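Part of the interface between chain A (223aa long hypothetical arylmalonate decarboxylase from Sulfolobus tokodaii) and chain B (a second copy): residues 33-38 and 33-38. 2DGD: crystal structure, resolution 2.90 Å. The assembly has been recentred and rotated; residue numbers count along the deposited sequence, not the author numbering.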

# COMPACT_ATOMS: atom_id res chain seq x y z
N ILE A 33 10.03 -23.10 -11.40
CA ILE A 33 11.09 -23.42 -12.35
C ILE A 33 12.00 -24.50 -11.77
O ILE A 33 12.42 -24.43 -10.61
CB ILE A 33 11.93 -22.16 -12.65
CG1 ILE A 33 11.01 -21.00 -13.03
CG2 ILE A 33 12.91 -22.44 -13.78
CD1 ILE A 33 10.13 -21.28 -14.25
N HIS A 34 12.32 -25.51 -12.58
CA HIS A 34 13.17 -26.61 -12.14
C HIS A 34 14.29 -26.80 -13.15
O HIS A 34 14.03 -27.04 -14.33
CB HIS A 34 12.33 -27.86 -12.00
CG HIS A 34 11.10 -27.65 -11.18
ND1 HIS A 34 11.15 -27.52 -9.81
CD2 HIS A 34 9.82 -27.43 -11.54
CE1 HIS A 34 9.94 -27.23 -9.36
NE2 HIS A 34 9.11 -27.17 -10.39
N SER A 35 15.53 -26.71 -12.68
CA SER A 35 16.65 -26.84 -13.60
C SER A 35 17.67 -27.93 -13.29
O SER A 35 17.71 -28.50 -12.20
CB SER A 35 17.37 -25.49 -13.69
OG SER A 35 17.73 -25.01 -12.41
N THR A 36 18.48 -28.21 -14.30
CA THR A 36 19.56 -29.19 -14.19
C THR A 36 20.63 -28.68 -15.15
O THR A 36 20.31 -28.12 -16.20
CB THR A 36 19.10 -30.60 -14.57
OG1 THR A 36 20.10 -31.53 -14.16
CG2 THR A 36 18.89 -30.73 -16.08
N ARG A 37 21.89 -28.87 -14.79
CA ARG A 37 22.99 -28.38 -15.62
C ARG A 37 23.69 -29.40 -16.50
O ARG A 37 23.60 -30.61 -16.28
CB ARG A 37 24.02 -27.69 -14.73
CG ARG A 37 23.49 -26.44 -14.08
CD ARG A 37 24.48 -25.84 -13.11
NE ARG A 37 24.37 -24.39 -13.09
CZ ARG A 37 23.27 -23.73 -12.74
NH1 ARG A 37 23.27 -22.41 -12.78
NH2 ARG A 37 22.19 -24.39 -12.35
N MSE A 38 24.39 -28.89 -17.50
CA MSE A 38 25.15 -29.72 -18.41
C MSE A 38 26.60 -29.27 -18.47
O MSE A 38 26.91 -28.09 -18.36
CB MSE A 38 24.55 -29.69 -19.81
CG MSE A 38 23.25 -30.45 -19.92
SE MSE A 38 22.75 -30.76 -21.78
CE MSE A 38 23.44 -32.55 -21.96
N ILE B 33 19.23 -18.71 -6.38
CA ILE B 33 19.39 -20.14 -6.19
C ILE B 33 19.71 -20.81 -7.52
O ILE B 33 19.06 -20.54 -8.53
CB ILE B 33 18.10 -20.74 -5.61
CG1 ILE B 33 17.66 -19.93 -4.39
CG2 ILE B 33 18.32 -22.20 -5.23
CD1 ILE B 33 18.67 -19.88 -3.26
N HIS B 34 20.71 -21.70 -7.52
CA HIS B 34 21.13 -22.41 -8.73
C HIS B 34 21.19 -23.90 -8.44
O HIS B 34 21.89 -24.34 -7.53
CB HIS B 34 22.49 -21.87 -9.18
CG HIS B 34 22.52 -20.38 -9.26
ND1 HIS B 34 21.92 -19.69 -10.29
CD2 HIS B 34 22.97 -19.45 -8.39
CE1 HIS B 34 22.00 -18.39 -10.04
NE2 HIS B 34 22.63 -18.22 -8.89
N SER B 35 20.45 -24.68 -9.23
CA SER B 35 20.40 -26.10 -8.98
C SER B 35 20.76 -27.01 -10.14
O SER B 35 20.79 -26.60 -11.29
CB SER B 35 19.01 -26.49 -8.48
OG SER B 35 18.00 -26.06 -9.37
N THR B 36 21.04 -28.25 -9.79
CA THR B 36 21.36 -29.29 -10.75
C THR B 36 20.84 -30.58 -10.12
O THR B 36 20.86 -30.74 -8.90
CB THR B 36 22.88 -29.39 -11.01
OG1 THR B 36 23.11 -30.20 -12.18
CG2 THR B 36 23.60 -30.02 -9.83
N ARG B 37 20.35 -31.48 -10.96
CA ARG B 37 19.77 -32.73 -10.47
C ARG B 37 20.64 -33.97 -10.56
O ARG B 37 21.62 -34.01 -11.31
CB ARG B 37 18.45 -32.99 -11.19
CG ARG B 37 17.39 -31.96 -10.86
CD ARG B 37 16.13 -32.17 -11.67
NE ARG B 37 14.95 -31.77 -10.90
CZ ARG B 37 14.74 -30.55 -10.44
NH1 ARG B 37 13.64 -30.30 -9.74
NH2 ARG B 37 15.60 -29.58 -10.68
N MSE B 38 20.27 -34.97 -9.78
CA MSE B 38 20.97 -36.24 -9.76
C MSE B 38 20.02 -37.39 -10.01
O MSE B 38 18.85 -37.36 -9.61
CB MSE B 38 21.68 -36.45 -8.42
CG MSE B 38 22.89 -35.56 -8.24
SE MSE B 38 24.02 -36.14 -6.77
CE MSE B 38 25.29 -37.19 -7.79

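How does chain B enter the contact? The two strands cross at 73°, and residues 34 to 37 of each make the contacts; Ile B33 lies out of reach. His B34 comes next: its CB is 3.7 Å from NH1 of Arg A37, a packing contact, while the end of its side chain leads away from chain A.

What happens where the strands come together? The small side chain of Ser B35 lets its OG lie 3.2 Å from OG of Ser A35. Its carbonyl O accepts a weak hydrogen bond from NH2 of Arg A37 at 2.8 Å, lying near the guanidinium plane, where the N-H groups point.

Why does a threonine suit the next position? The CA atoms of Thr B36 and Thr A36 are just 3.9 Å apart, leaving little room between the backbones. With chi1 in t, Thr B36 presents OG1 to the backbone N of Arg A37, forming a 3.2 Å hydrogen bond.

How does chain B return these bonds? Arg B37 gives its backbone N to OG1 of Thr A36 at 3.2 Å. Its CB points sideways, but the long side chain brings NH2 within 2.8 Å of O of Ser A35, completing a nearly symmetric set of four hydrogen bonds. Arg B37 is covered most, at 79 Å², of 395 Å² buried on both sides. The CA-to-CB bond of Met B38, a selenomethionine, points away, and the residue makes no contact.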